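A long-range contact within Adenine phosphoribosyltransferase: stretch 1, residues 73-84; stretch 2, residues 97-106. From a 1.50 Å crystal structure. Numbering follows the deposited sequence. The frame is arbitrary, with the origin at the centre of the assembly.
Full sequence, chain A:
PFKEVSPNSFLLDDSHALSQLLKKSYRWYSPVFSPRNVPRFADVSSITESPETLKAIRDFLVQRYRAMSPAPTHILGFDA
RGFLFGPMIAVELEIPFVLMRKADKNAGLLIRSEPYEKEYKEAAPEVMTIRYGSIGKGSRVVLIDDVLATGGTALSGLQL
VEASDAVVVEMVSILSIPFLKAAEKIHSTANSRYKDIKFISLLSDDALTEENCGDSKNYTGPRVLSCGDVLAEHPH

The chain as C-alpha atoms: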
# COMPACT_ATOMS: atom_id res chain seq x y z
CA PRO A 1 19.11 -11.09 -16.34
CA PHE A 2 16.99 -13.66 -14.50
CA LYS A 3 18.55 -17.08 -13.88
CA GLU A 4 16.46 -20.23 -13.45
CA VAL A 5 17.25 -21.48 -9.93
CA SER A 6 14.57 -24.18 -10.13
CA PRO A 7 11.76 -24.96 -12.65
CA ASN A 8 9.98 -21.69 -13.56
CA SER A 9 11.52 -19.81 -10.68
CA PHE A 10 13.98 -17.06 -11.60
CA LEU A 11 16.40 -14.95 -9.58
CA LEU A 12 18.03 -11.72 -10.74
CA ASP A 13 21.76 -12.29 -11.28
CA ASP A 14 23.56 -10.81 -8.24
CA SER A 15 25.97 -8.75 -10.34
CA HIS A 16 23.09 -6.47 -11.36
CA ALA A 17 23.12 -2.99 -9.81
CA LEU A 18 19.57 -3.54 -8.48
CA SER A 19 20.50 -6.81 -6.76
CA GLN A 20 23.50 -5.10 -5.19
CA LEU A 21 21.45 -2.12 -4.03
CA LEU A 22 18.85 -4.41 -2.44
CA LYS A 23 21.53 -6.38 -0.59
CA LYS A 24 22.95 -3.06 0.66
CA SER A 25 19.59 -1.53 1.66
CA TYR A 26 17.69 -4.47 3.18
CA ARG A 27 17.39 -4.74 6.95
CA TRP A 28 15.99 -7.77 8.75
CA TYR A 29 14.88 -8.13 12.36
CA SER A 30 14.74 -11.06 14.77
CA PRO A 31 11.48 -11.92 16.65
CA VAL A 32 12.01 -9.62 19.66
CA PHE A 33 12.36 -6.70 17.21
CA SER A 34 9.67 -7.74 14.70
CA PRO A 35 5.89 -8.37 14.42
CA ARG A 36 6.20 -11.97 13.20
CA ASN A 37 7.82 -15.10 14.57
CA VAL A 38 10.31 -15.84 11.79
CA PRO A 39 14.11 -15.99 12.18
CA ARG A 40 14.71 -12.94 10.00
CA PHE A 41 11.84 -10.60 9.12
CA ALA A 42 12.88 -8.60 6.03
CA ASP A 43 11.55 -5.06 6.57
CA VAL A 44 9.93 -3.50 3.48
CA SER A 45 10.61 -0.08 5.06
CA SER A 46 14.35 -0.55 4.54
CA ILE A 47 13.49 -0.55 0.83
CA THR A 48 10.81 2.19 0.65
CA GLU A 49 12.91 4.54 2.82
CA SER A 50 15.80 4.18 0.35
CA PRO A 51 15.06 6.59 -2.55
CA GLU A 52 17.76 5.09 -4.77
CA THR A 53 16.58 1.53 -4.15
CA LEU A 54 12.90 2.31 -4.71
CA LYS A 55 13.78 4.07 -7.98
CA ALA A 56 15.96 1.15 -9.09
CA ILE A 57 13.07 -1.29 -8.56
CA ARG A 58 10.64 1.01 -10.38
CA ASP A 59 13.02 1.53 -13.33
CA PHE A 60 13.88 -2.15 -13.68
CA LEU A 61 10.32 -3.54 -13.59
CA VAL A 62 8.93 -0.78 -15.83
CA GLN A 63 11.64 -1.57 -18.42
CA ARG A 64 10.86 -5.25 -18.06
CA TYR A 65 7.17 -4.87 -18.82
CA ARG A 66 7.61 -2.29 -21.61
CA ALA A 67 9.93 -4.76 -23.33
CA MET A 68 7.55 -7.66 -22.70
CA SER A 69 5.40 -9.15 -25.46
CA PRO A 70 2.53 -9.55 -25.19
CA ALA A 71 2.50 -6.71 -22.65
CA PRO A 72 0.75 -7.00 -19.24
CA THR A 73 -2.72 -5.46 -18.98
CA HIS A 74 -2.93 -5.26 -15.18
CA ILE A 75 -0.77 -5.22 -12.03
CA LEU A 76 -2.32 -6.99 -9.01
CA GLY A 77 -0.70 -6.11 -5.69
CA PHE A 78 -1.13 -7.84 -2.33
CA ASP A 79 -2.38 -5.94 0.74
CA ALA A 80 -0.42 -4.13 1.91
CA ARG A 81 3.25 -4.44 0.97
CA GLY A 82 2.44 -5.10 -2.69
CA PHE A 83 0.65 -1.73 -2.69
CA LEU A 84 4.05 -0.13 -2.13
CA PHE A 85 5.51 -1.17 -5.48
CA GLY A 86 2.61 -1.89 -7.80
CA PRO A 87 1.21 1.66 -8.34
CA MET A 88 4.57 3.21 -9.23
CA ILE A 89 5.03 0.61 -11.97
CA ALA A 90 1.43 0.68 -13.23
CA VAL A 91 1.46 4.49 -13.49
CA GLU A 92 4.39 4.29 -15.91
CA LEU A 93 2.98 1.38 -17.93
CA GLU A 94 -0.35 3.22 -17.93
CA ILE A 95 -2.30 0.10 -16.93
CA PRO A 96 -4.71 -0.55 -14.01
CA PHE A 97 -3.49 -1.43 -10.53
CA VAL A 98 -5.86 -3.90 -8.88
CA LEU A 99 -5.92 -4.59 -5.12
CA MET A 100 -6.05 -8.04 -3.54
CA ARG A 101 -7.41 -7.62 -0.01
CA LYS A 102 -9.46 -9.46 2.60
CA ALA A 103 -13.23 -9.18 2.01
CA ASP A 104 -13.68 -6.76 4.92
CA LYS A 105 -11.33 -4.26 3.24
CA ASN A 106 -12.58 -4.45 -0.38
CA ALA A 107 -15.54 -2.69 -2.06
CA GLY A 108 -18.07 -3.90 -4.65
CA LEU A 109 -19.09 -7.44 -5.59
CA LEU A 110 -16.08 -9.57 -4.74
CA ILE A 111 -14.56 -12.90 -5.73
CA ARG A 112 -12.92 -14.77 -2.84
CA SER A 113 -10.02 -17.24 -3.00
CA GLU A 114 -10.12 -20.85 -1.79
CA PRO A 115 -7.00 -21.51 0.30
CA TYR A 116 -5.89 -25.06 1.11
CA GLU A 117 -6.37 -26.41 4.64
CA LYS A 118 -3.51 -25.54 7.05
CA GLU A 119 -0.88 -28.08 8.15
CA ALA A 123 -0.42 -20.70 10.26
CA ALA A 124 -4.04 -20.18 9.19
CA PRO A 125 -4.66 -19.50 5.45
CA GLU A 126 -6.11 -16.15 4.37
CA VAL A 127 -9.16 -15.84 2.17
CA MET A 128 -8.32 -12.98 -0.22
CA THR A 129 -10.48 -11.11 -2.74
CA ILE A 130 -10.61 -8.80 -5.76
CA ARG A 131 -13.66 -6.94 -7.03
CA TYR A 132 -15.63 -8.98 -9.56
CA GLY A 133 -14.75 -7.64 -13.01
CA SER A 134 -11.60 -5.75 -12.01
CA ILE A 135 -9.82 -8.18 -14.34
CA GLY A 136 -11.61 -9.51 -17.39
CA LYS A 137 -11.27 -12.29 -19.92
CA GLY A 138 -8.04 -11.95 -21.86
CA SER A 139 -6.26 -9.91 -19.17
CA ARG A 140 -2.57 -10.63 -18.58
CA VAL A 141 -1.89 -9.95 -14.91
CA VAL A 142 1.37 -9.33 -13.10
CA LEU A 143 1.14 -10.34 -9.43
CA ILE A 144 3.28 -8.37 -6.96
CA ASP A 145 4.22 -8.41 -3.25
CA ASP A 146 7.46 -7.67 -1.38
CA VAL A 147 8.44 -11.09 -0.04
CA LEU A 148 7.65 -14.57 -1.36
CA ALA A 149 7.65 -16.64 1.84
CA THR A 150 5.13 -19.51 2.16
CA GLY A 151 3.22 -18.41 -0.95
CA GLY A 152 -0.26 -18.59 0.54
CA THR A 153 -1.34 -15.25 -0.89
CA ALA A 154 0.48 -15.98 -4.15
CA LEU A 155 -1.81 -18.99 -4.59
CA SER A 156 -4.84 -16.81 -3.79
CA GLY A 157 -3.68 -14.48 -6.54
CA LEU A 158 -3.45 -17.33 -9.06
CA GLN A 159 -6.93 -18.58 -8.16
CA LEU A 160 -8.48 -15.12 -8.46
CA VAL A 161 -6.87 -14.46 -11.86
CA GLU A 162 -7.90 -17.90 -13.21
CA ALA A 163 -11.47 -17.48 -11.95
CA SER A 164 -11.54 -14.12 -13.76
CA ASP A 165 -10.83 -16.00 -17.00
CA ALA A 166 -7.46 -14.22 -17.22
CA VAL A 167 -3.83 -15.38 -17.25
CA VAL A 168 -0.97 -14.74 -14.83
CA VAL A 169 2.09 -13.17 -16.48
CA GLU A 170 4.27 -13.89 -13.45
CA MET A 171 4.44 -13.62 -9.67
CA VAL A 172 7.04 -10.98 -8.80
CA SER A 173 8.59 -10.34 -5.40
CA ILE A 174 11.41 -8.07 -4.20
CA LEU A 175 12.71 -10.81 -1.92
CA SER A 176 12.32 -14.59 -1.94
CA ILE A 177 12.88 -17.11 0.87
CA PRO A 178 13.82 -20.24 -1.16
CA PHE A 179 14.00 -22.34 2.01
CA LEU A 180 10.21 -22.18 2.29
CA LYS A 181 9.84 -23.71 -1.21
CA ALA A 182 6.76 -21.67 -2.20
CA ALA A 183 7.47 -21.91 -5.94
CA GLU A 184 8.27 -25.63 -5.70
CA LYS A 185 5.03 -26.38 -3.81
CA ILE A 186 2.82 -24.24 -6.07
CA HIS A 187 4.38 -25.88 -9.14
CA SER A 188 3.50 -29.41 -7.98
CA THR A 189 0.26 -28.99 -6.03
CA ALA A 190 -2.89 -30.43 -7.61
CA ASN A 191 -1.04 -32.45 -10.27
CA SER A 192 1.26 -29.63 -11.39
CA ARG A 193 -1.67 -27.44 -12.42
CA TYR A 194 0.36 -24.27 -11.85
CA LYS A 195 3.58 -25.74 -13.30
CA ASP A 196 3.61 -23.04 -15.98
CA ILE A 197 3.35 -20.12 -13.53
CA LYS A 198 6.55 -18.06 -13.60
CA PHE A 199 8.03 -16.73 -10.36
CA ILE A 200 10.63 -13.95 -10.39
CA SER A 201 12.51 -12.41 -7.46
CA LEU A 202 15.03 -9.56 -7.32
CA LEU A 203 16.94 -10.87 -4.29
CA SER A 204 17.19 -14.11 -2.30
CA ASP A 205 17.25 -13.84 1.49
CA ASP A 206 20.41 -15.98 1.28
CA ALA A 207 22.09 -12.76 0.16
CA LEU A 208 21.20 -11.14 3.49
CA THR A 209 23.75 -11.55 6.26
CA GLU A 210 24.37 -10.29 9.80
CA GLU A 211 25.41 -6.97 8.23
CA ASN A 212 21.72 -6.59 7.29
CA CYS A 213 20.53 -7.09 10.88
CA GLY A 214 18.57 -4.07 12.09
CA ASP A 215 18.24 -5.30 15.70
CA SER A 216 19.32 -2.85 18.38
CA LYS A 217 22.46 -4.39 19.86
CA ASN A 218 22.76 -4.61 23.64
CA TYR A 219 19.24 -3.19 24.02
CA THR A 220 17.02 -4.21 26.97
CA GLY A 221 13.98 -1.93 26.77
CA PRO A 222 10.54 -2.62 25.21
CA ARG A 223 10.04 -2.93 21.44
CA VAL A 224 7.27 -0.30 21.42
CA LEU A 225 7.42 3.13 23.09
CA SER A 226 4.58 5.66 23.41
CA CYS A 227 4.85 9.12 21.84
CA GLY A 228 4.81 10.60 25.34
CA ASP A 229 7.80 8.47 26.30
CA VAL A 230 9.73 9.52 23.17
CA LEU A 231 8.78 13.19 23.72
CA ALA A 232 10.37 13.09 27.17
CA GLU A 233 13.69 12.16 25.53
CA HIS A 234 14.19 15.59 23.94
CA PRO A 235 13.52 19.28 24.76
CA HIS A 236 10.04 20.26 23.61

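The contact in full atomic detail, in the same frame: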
# COMPACT_ATOMS: atom_id res chain seq x y z
N THR A 73 -1.57 -6.34 -18.93
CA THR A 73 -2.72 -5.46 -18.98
C THR A 73 -3.08 -4.93 -17.60
O THR A 73 -3.73 -3.89 -17.48
CB THR A 73 -3.96 -6.18 -19.57
OG1 THR A 73 -4.34 -7.27 -18.72
CG2 THR A 73 -3.67 -6.71 -20.96
N HIS A 74 -2.63 -5.63 -16.57
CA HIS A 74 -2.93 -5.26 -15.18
C HIS A 74 -1.81 -5.65 -14.21
O HIS A 74 -1.07 -6.61 -14.45
CB HIS A 74 -4.18 -6.02 -14.67
CG HIS A 74 -5.45 -5.73 -15.42
ND1 HIS A 74 -5.75 -6.33 -16.63
CD2 HIS A 74 -6.52 -4.97 -15.10
CE1 HIS A 74 -6.95 -5.94 -17.02
NE2 HIS A 74 -7.44 -5.12 -16.11
N ILE A 75 -1.72 -4.92 -13.11
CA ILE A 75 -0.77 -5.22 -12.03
C ILE A 75 -1.69 -5.49 -10.83
O ILE A 75 -2.60 -4.71 -10.55
CB ILE A 75 0.14 -4.01 -11.65
CG1 ILE A 75 0.96 -3.52 -12.85
CG2 ILE A 75 1.03 -4.40 -10.47
CD1 ILE A 75 2.05 -4.43 -13.31
N LEU A 76 -1.51 -6.64 -10.17
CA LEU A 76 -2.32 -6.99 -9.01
C LEU A 76 -1.40 -7.09 -7.80
O LEU A 76 -0.57 -7.99 -7.71
CB LEU A 76 -3.07 -8.31 -9.24
CG LEU A 76 -3.89 -8.91 -8.08
CD1 LEU A 76 -5.03 -7.99 -7.67
CD2 LEU A 76 -4.45 -10.26 -8.48
N GLY A 77 -1.54 -6.14 -6.87
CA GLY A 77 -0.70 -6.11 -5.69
C GLY A 77 -1.39 -6.62 -4.44
O GLY A 77 -2.60 -6.40 -4.25
N PHE A 78 -0.62 -7.27 -3.58
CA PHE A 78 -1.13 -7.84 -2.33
C PHE A 78 -1.13 -6.83 -1.18
O PHE A 78 -0.17 -6.09 -0.99
CB PHE A 78 -0.30 -9.07 -1.93
CG PHE A 78 -0.26 -10.17 -2.97
CD1 PHE A 78 -0.94 -10.06 -4.18
CD2 PHE A 78 0.49 -11.32 -2.73
CE1 PHE A 78 -0.87 -11.07 -5.14
CE2 PHE A 78 0.56 -12.34 -3.68
CZ PHE A 78 -0.11 -12.21 -4.88
N ASP A 79 -2.21 -6.84 -0.41
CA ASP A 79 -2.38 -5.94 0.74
C ASP A 79 -1.43 -6.40 1.86
O ASP A 79 -1.49 -7.56 2.27
CB ASP A 79 -3.84 -6.03 1.20
CG ASP A 79 -4.20 -5.03 2.29
OD1 ASP A 79 -3.35 -4.25 2.75
OD2 ASP A 79 -5.38 -5.01 2.69
N ALA A 80 -0.55 -5.52 2.35
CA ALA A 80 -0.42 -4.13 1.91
C ALA A 80 0.94 -3.82 1.28
O ALA A 80 1.10 -2.80 0.62
CB ALA A 80 -0.63 -3.19 3.10
N ARG A 81 1.91 -4.70 1.49
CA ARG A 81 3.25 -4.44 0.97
C ARG A 81 3.38 -4.43 -0.55
O ARG A 81 4.27 -3.77 -1.09
CB ARG A 81 4.25 -5.35 1.68
CG ARG A 81 4.10 -5.24 3.21
CD ARG A 81 5.16 -5.97 4.00
NE ARG A 81 5.27 -7.38 3.66
CZ ARG A 81 5.35 -8.37 4.55
NH1 ARG A 81 5.27 -8.12 5.85
NH2 ARG A 81 5.47 -9.62 4.14
N GLY A 82 2.45 -5.10 -1.24
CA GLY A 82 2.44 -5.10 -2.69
C GLY A 82 1.94 -3.76 -3.21
O GLY A 82 2.21 -3.37 -4.35
N PHE A 83 1.19 -3.05 -2.36
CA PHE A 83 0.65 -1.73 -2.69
C PHE A 83 1.77 -0.70 -2.80
O PHE A 83 1.62 0.35 -3.42
CB PHE A 83 -0.30 -1.24 -1.58
CG PHE A 83 -1.60 -2.00 -1.50
CD1 PHE A 83 -1.84 -3.13 -2.28
CD2 PHE A 83 -2.61 -1.55 -0.64
CE1 PHE A 83 -3.07 -3.80 -2.20
CE2 PHE A 83 -3.83 -2.22 -0.56
CZ PHE A 83 -4.06 -3.35 -1.34
N LEU A 84 2.90 -1.01 -2.16
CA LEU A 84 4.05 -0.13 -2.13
C LEU A 84 4.83 -0.07 -3.44
O LEU A 84 5.51 0.92 -3.71
CB LEU A 84 5.01 -0.57 -1.01
CG LEU A 84 4.45 -0.52 0.41
CD1 LEU A 84 5.37 -1.28 1.34
CD2 LEU A 84 4.30 0.92 0.86
N PHE A 97 -4.09 -0.77 -11.67
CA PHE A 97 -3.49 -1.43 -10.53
C PHE A 97 -4.68 -1.94 -9.72
O PHE A 97 -5.51 -1.15 -9.27
CB PHE A 97 -2.63 -0.51 -9.65
CG PHE A 97 -2.13 -1.20 -8.39
CD1 PHE A 97 -1.09 -2.12 -8.45
CD2 PHE A 97 -2.76 -0.98 -7.17
CE1 PHE A 97 -0.69 -2.83 -7.32
CE2 PHE A 97 -2.36 -1.68 -6.03
CZ PHE A 97 -1.33 -2.60 -6.11
N VAL A 98 -4.78 -3.26 -9.61
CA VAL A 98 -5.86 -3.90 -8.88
C VAL A 98 -5.37 -4.33 -7.48
O VAL A 98 -4.21 -4.72 -7.31
CB VAL A 98 -6.42 -5.11 -9.67
CG1 VAL A 98 -7.62 -5.73 -8.95
CG2 VAL A 98 -6.83 -4.68 -11.08
N LEU A 99 -6.25 -4.25 -6.50
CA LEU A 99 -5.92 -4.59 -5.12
C LEU A 99 -6.46 -5.94 -4.64
O LEU A 99 -7.65 -6.21 -4.79
CB LEU A 99 -6.47 -3.53 -4.16
CG LEU A 99 -5.97 -2.08 -4.15
CD1 LEU A 99 -6.22 -1.38 -5.46
CD2 LEU A 99 -6.69 -1.36 -3.03
N MET A 100 -5.59 -6.77 -4.10
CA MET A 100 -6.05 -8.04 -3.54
C MET A 100 -6.07 -7.82 -2.03
O MET A 100 -5.03 -7.58 -1.41
CB MET A 100 -5.15 -9.21 -3.91
CG MET A 100 -5.70 -10.54 -3.41
SD MET A 100 -4.74 -11.97 -3.89
CE MET A 100 -3.47 -11.98 -2.64
N ARG A 101 -7.26 -7.85 -1.44
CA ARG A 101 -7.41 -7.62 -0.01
C ARG A 101 -8.43 -8.59 0.59
O ARG A 101 -9.13 -9.29 -0.13
CB ARG A 101 -7.91 -6.20 0.25
CG ARG A 101 -7.33 -5.11 -0.65
CD ARG A 101 -7.70 -3.72 -0.14
NE ARG A 101 -7.09 -3.50 1.16
CZ ARG A 101 -7.19 -2.37 1.87
NH1 ARG A 101 -7.90 -1.35 1.41
NH2 ARG A 101 -6.59 -2.29 3.04
N LYS A 102 -8.48 -8.63 1.92
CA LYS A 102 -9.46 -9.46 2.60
C LYS A 102 -10.82 -8.84 2.29
O LYS A 102 -10.90 -7.64 2.01
CB LYS A 102 -9.22 -9.48 4.11
CG LYS A 102 -8.04 -10.35 4.53
CD LYS A 102 -7.97 -10.50 6.04
CE LYS A 102 -6.73 -11.30 6.46
NZ LYS A 102 -6.69 -12.65 5.82
N ALA A 103 -11.88 -9.65 2.31
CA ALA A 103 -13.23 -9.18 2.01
C ALA A 103 -13.66 -7.94 2.80
O ALA A 103 -14.26 -7.03 2.24
CB ALA A 103 -14.24 -10.31 2.19
N ASP A 104 -13.30 -7.89 4.08
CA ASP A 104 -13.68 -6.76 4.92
C ASP A 104 -12.92 -5.46 4.68
O ASP A 104 -13.07 -4.49 5.43
CB ASP A 104 -13.65 -7.15 6.41
CG ASP A 104 -12.25 -7.48 6.91
OD1 ASP A 104 -11.26 -7.38 6.15
OD2 ASP A 104 -12.13 -7.83 8.11
N LYS A 105 -12.10 -5.45 3.62
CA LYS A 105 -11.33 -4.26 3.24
C LYS A 105 -11.63 -3.83 1.81
O LYS A 105 -11.30 -2.71 1.42
CB LYS A 105 -9.82 -4.53 3.38
CG LYS A 105 -9.32 -4.71 4.80
CD LYS A 105 -9.59 -3.47 5.63
CE LYS A 105 -9.26 -3.72 7.09
NZ LYS A 105 -7.84 -4.13 7.26
N ASN A 106 -12.25 -4.71 1.03
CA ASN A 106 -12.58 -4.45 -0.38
C ASN A 106 -14.03 -4.04 -0.65
O ASN A 106 -14.96 -4.52 0.00
CB ASN A 106 -12.22 -5.68 -1.23
CG ASN A 106 -10.95 -5.48 -2.04
OD1 ASN A 106 -10.38 -4.39 -2.07
ND2 ASN A 106 -10.50 -6.55 -2.71
O HOH W 1 -6.35 -7.51 3.37

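Strand 74-78 lies beside the strand formed by residues from Phe97 on, as a parallel neighbour, and the bonding alternates as parallel pairing requires. Val98 N donates to Ile75 O (2.8 Å), Gly77 N to Val98 O (3.1 Å), Met100 N to Gly77 O (3.0 Å) and Asp79 N to Met100 O (3.1 Å). Val98 and Gly77 thus each spend both their NH and their carbonyl on the other stretch, as does Met100, whose carbonyl takes Asp79 N.

Side chains alternate between two faces. On one, Leu76 CD1 packs 3.7 Å from Val98 CG1, and the flexible, unbranched Met100 lays its CE over the face of the Phe78 ring, 3.6 Å from the ring centroid. On the other, Phe97 fills the space beside Gly77: an ideal CB on Gly77 would fall 2.5 Å from Phe97 CZ, a clash that glycine avoids. Phe83, beyond the strand, covers this face, its CZ 3.6 Å from Leu99 CG.

Farther along, charge takes over. Asp79 OD2 forms a salt bridge with Arg101, accepting from NE (2.7 Å) and NH2 (3.0 Å); Arg101 NH1 and NH2 also bond elsewhere in the structure. Asp79 OD2 also accepts from a water, 2.8 Å from the water O, and that O accepts from Lys102 N (2.8 Å), so the water links the carboxylate to the Lys102 amide and satisfies its NH. Phe83 CE2 lies over one face of the guanidinium, leaving its edge to Asp79.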